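Local coordinates for phosphotriesterase family protein (Listeria monocytogenes serotype 4b str. H7858, PDB 3PNZ) that probably hydrolyses phosphorylated sugar lactones at a two-zinc centre in an amidohydrolase-fold barrel, at residues Phe3-Tyr8 with Asn137-Gly142; Ala246-Arg251 with Lys293-Arg298. All blocks are in the same frame, centred on the assembly; numbering follows the deposited sequence.

Contact 1: residues Phe3-Tyr8 with Asn137-Gly142; sequences FIRTFY and NEVENG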
# COMPACT_ATOMS: atom_id res chain seq x y z
N PHE A 3 -2.55 3.95 -18.05
CA PHE A 3 -3.29 2.80 -17.54
C PHE A 3 -2.93 2.50 -16.10
O PHE A 3 -1.93 2.98 -15.59
CB PHE A 3 -2.96 1.56 -18.38
CG PHE A 3 -1.50 1.21 -18.38
CD1 PHE A 3 -0.98 0.38 -17.39
CD2 PHE A 3 -0.65 1.71 -19.35
CE1 PHE A 3 0.38 0.05 -17.39
CE2 PHE A 3 0.69 1.38 -19.34
CZ PHE A 3 1.21 0.55 -18.36
N ILE A 4 -3.76 1.68 -15.45
CA ILE A 4 -3.44 1.08 -14.16
C ILE A 4 -3.22 -0.42 -14.36
O ILE A 4 -4.01 -1.09 -15.04
CB ILE A 4 -4.56 1.32 -13.12
CG1 ILE A 4 -4.63 2.81 -12.76
CG2 ILE A 4 -4.32 0.49 -11.86
CD1 ILE A 4 -5.99 3.41 -12.93
N ARG A 5 -2.14 -0.94 -13.79
CA ARG A 5 -1.77 -2.34 -13.99
C ARG A 5 -2.34 -3.22 -12.88
O ARG A 5 -1.92 -3.13 -11.72
CB ARG A 5 -0.25 -2.49 -14.08
CG ARG A 5 0.24 -3.92 -14.17
CD ARG A 5 1.59 -4.03 -14.88
NE ARG A 5 1.46 -3.58 -16.27
CZ ARG A 5 2.48 -3.43 -17.11
NH1 ARG A 5 3.72 -3.69 -16.72
NH2 ARG A 5 2.25 -3.01 -18.35
N THR A 6 -3.31 -4.05 -13.25
CA THR A 6 -3.93 -4.98 -12.31
C THR A 6 -3.47 -6.40 -12.62
O THR A 6 -2.87 -6.66 -13.65
CB THR A 6 -5.47 -4.93 -12.35
OG1 THR A 6 -5.95 -5.59 -13.53
CG2 THR A 6 -6.00 -3.49 -12.30
N PHE A 7 -3.77 -7.33 -11.71
CA PHE A 7 -3.40 -8.73 -11.89
C PHE A 7 -3.92 -9.28 -13.22
O PHE A 7 -3.27 -10.12 -13.83
CB PHE A 7 -3.94 -9.58 -10.75
CG PHE A 7 -3.02 -9.66 -9.55
CD1 PHE A 7 -2.01 -8.73 -9.37
CD2 PHE A 7 -3.17 -10.68 -8.62
CE1 PHE A 7 -1.16 -8.81 -8.27
CE2 PHE A 7 -2.33 -10.76 -7.52
CZ PHE A 7 -1.33 -9.83 -7.35
N TYR A 8 -5.10 -8.82 -13.64
CA TYR A 8 -5.72 -9.36 -14.85
C TYR A 8 -5.75 -8.39 -16.03
O TYR A 8 -6.60 -8.50 -16.92
CB TYR A 8 -7.11 -9.92 -14.55
CG TYR A 8 -7.05 -11.27 -13.90
CD1 TYR A 8 -6.81 -12.41 -14.65
CD2 TYR A 8 -7.21 -11.42 -12.52
CE1 TYR A 8 -6.73 -13.66 -14.06
CE2 TYR A 8 -7.14 -12.66 -11.92
CZ TYR A 8 -6.90 -13.78 -12.70
OH TYR A 8 -6.82 -15.03 -12.12
N ASN A 137 11.40 -6.56 -12.92
CA ASN A 137 10.88 -7.85 -13.39
C ASN A 137 9.52 -8.17 -12.76
O ASN A 137 8.67 -8.78 -13.40
CB ASN A 137 11.89 -8.97 -13.14
CG ASN A 137 13.10 -8.88 -14.07
OD1 ASN A 137 13.04 -8.24 -15.13
ND2 ASN A 137 14.19 -9.52 -13.69
N GLU A 138 9.31 -7.75 -11.51
CA GLU A 138 8.02 -7.96 -10.86
C GLU A 138 6.90 -7.16 -11.55
O GLU A 138 5.76 -7.61 -11.62
CB GLU A 138 8.09 -7.62 -9.36
CG GLU A 138 8.95 -8.60 -8.57
CD GLU A 138 8.69 -8.56 -7.07
OE1 GLU A 138 8.59 -7.45 -6.49
OE2 GLU A 138 8.60 -9.65 -6.46
N VAL A 139 7.26 -5.99 -12.06
CA VAL A 139 6.30 -5.11 -12.72
C VAL A 139 6.05 -5.54 -14.17
O VAL A 139 4.93 -5.50 -14.66
CB VAL A 139 6.79 -3.66 -12.72
CG1 VAL A 139 5.91 -2.79 -13.61
CG2 VAL A 139 6.80 -3.12 -11.29
N GLU A 140 7.13 -5.94 -14.85
CA GLU A 140 7.08 -6.18 -16.29
C GLU A 140 6.80 -7.64 -16.68
O GLU A 140 6.20 -7.90 -17.73
CB GLU A 140 8.37 -5.70 -16.95
CG GLU A 140 8.62 -4.20 -16.78
CD GLU A 140 7.67 -3.33 -17.59
OE1 GLU A 140 6.55 -3.77 -17.92
OE2 GLU A 140 8.05 -2.18 -17.90
N ASN A 141 7.24 -8.58 -15.85
CA ASN A 141 7.10 -10.00 -16.15
C ASN A 141 6.09 -10.70 -15.25
O ASN A 141 5.24 -11.45 -15.72
CB ASN A 141 8.45 -10.70 -16.05
CG ASN A 141 9.47 -10.17 -17.05
OD1 ASN A 141 9.10 -9.58 -18.06
ND2 ASN A 141 10.74 -10.37 -16.76
N GLY A 142 6.19 -10.46 -13.95
CA GLY A 142 5.26 -11.04 -13.00
C GLY A 142 5.85 -11.19 -11.61
O GLY A 142 7.07 -11.21 -11.43
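Arg5 and Val139 bring the two backbones nearest each other, with their CA atoms 8.6 Å apart. Strand 4-6 is one half of a small antiparallel hairpin with strand 9-11, near the N-terminus. Facing it is the last turn of helix 128-140. There the helix ends on a wide turn: Asn137 O accepts the backbone N of Asn141 and also that of Gly142. Gly142 then leaves helical geometry with a positive phi.

The gap between the backbones is spanned by one long side chain. Arg5 points its CB toward the helix, with CG anti to its own N (chi1 175°), and the chain bends about its CG-CD bond (chi3 -63°). This delivers NH1 to the helix end, where it donates two hydrogen bonds. In one, Arg5 NH1 lies 3.0 Å from Val139 O. That donor stands above the carbonyl plane, and the oxygen is tilted from the guanidinium plane. In the other, Arg5 NH1 lies 3.1 Å from Glu140 OE1, a bond that is part of a salt bridge. OE1 lies in the guanidinium plane, yet NH1 comes from above the carboxylate plane of Glu140. The bridge is single-pronged, NH1 to OE1, and the two planes are 56° apart. Glu140 sets out away from the strand, but its bend at chi2 folds OE1 back to the arginine. Val139 adds a light touch, CG1 to Arg5 NH1 at 3.9 Å.

The strongest polar partner of Arg5 is elsewhere: NE is salt-bridged to Asp10 on the neighbouring strand. The guanidinium therefore links two acids, one on the hairpin and one on the helix. Its positive charge also sits at the C-terminal end of the helix. It would probably be favoured there by the helix dipole as well as by Glu140.

Contact 2: residues Ala246-Arg251 with Lys293-Arg298; sequences APESAR and KKWVPR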
# COMPACT_ATOMS: atom_id res chain seq x y z
N ALA A 246 -5.33 6.01 17.33
CA ALA A 246 -6.02 7.29 17.47
C ALA A 246 -7.51 7.08 17.34
O ALA A 246 -7.94 6.13 16.69
CB ALA A 246 -5.54 8.26 16.39
N PRO A 247 -8.32 7.96 17.95
CA PRO A 247 -9.77 7.89 17.71
C PRO A 247 -10.05 8.31 16.28
O PRO A 247 -9.27 9.06 15.69
CB PRO A 247 -10.33 8.92 18.69
CG PRO A 247 -9.20 9.87 18.94
CD PRO A 247 -7.95 9.05 18.88
N GLU A 248 -11.16 7.84 15.73
CA GLU A 248 -11.48 8.15 14.35
C GLU A 248 -11.58 9.65 14.12
O GLU A 248 -11.18 10.15 13.07
CB GLU A 248 -12.78 7.47 13.93
CG GLU A 248 -12.87 7.31 12.43
CD GLU A 248 -11.66 6.58 11.88
OE1 GLU A 248 -10.97 7.15 11.01
OE2 GLU A 248 -11.40 5.44 12.34
N SER A 249 -12.15 10.36 15.09
CA SER A 249 -12.25 11.81 15.02
C SER A 249 -10.91 12.49 14.72
O SER A 249 -10.87 13.51 14.04
CB SER A 249 -12.82 12.37 16.32
OG SER A 249 -12.15 11.80 17.44
N ALA A 250 -9.82 11.94 15.26
CA ALA A 250 -8.50 12.53 15.06
C ALA A 250 -8.02 12.35 13.62
O ALA A 250 -7.45 13.28 13.03
CB ALA A 250 -7.49 11.96 16.04
N ARG A 251 -8.24 11.17 13.06
CA ARG A 251 -7.90 10.95 11.65
C ARG A 251 -8.74 11.88 10.77
O ARG A 251 -8.21 12.53 9.85
CB ARG A 251 -8.08 9.48 11.25
CG ARG A 251 -6.95 8.56 11.74
CD ARG A 251 -7.19 7.10 11.37
NE ARG A 251 -8.25 6.52 12.20
CZ ARG A 251 -8.04 5.95 13.38
NH1 ARG A 251 -6.80 5.86 13.87
NH2 ARG A 251 -9.06 5.46 14.07
N LYS A 293 -18.88 0.56 4.43
CA LYS A 293 -20.18 0.40 5.10
C LYS A 293 -20.43 1.41 6.22
O LYS A 293 -21.53 1.95 6.34
CB LYS A 293 -20.31 -1.02 5.64
CG LYS A 293 -21.69 -1.39 6.15
CD LYS A 293 -21.70 -2.84 6.62
CE LYS A 293 -23.11 -3.30 6.98
NZ LYS A 293 -23.11 -4.73 7.41
N LYS A 294 -19.40 1.68 7.02
CA LYS A 294 -19.56 2.48 8.23
C LYS A 294 -18.77 3.80 8.24
O LYS A 294 -19.29 4.83 8.67
CB LYS A 294 -19.17 1.63 9.45
CG LYS A 294 -20.02 0.37 9.61
CD LYS A 294 -19.58 -0.44 10.82
CE LYS A 294 -20.40 -1.71 10.98
NZ LYS A 294 -19.86 -2.60 12.06
N TRP A 295 -17.52 3.77 7.78
CA TRP A 295 -16.72 4.99 7.83
C TRP A 295 -17.21 6.06 6.86
O TRP A 295 -17.30 7.23 7.21
CB TRP A 295 -15.24 4.69 7.58
CG TRP A 295 -14.33 5.88 7.82
CD1 TRP A 295 -13.76 6.24 9.01
CD2 TRP A 295 -13.87 6.83 6.85
NE1 TRP A 295 -12.98 7.37 8.84
CE2 TRP A 295 -13.03 7.75 7.52
CE3 TRP A 295 -14.09 7.00 5.47
CZ2 TRP A 295 -12.41 8.81 6.87
CZ3 TRP A 295 -13.47 8.07 4.83
CH2 TRP A 295 -12.64 8.96 5.53
N VAL A 296 -17.54 5.64 5.65
CA VAL A 296 -17.99 6.58 4.63
C VAL A 296 -19.22 7.40 5.07
O VAL A 296 -19.19 8.62 5.02
CB VAL A 296 -18.22 5.87 3.27
CG1 VAL A 296 -19.07 6.73 2.34
CG2 VAL A 296 -16.88 5.54 2.63
N PRO A 297 -20.29 6.73 5.53
CA PRO A 297 -21.45 7.51 5.98
C PRO A 297 -21.12 8.45 7.13
O PRO A 297 -21.63 9.57 7.18
CB PRO A 297 -22.44 6.43 6.42
CG PRO A 297 -22.05 5.22 5.66
CD PRO A 297 -20.55 5.28 5.53
N ARG A 298 -20.25 8.03 8.04
CA ARG A 298 -19.88 8.91 9.15
C ARG A 298 -19.07 10.09 8.65
O ARG A 298 -19.32 11.23 9.05
CB ARG A 298 -19.11 8.16 10.23
CG ARG A 298 -18.72 9.10 11.36
CD ARG A 298 -17.38 8.77 11.92
NE ARG A 298 -16.77 9.93 12.57
CZ ARG A 298 -16.20 9.89 13.77
NH1 ARG A 298 -15.66 11.00 14.28
NH2 ARG A 298 -16.20 8.76 14.46
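Glu248 and Trp295 join two helices, 248-260 and 289-305, on the outside of the TIM barrel of this phosphotriesterase family member. The CA atoms of Glu248 and Trp295 are 8.9 Å apart. Pro247 is the N-cap of the first helix, which puts Glu248 in its first turn.

Chi1 of Glu248 is trans (-158°), which sends CG away from its backbone N, and the chain then bends at chi2 (55°). The carboxylate is carried to the indole, where Glu248 OE1 accepts the N-H of Trp295 NE1 at 3.0 Å. The bond is weak, with an N-H...O angle of 133°. The oxygen approaches the edge of the indole, near its plane. The carboxylate stands almost perpendicular to the ring. Glu248 CG also lies at that edge, in plane, 3.6 Å from Trp295 NE1.

The firmer grip on the carboxylate comes from its own helix. Arg251 meets it side-on, NE to Glu248 OE1 at 3.0 Å and NH2 to Glu248 OE2 at 2.9 Å. Both nitrogens approach from above the carboxylate plane. OE2 also accepts the backbone N of Ala241. Three donors from the protein thus hold the buried acid besides the tryptophan, and its rotation is fixed. They would be expected to favour the charged form.

Trp295 packs further along helix 248-260, on Ile252 and Ile255, and against Phe318 of helix 310-325. A wide pi-type turn lies at 293-295, and the second helix is kinked at Pro297.

Arg298 reaches across, with a bend at chi2, to the start of helix 248-260. Its charge is paired with Glu302 rather than Glu248. Here it makes van der Waals contact: one guanidinium face lies over Glu248 CB, with Arg298 NH2 3.7 Å from that carbon, and Arg298 NH1 is 3.6 Å from Ser249 CA.

Contacts 1 and 2 do not touch. Their centres are 33 Å apart and their nearest atoms about 19 Å. The centres lie about 15 Å and about 20 Å from the chain's centre, on opposite sides of it. Contact 1 closes in sequence before contact 2 opens. Neither includes a zinc ligand, but each has a helix that comes before a strand with a zinc ligand just beyond its end. Helix 128-140 precedes strand 150-152 and carboxylated Lys154, a ligand of both zinc sites, and Val139 touches Val153. Helix 248-260 precedes strand 267-269 and zinc ligand Asp272. Contact 1 ties the N-terminal hairpin to the C-terminal end of helix 128-140, whereas contact 2 joins helix to helix.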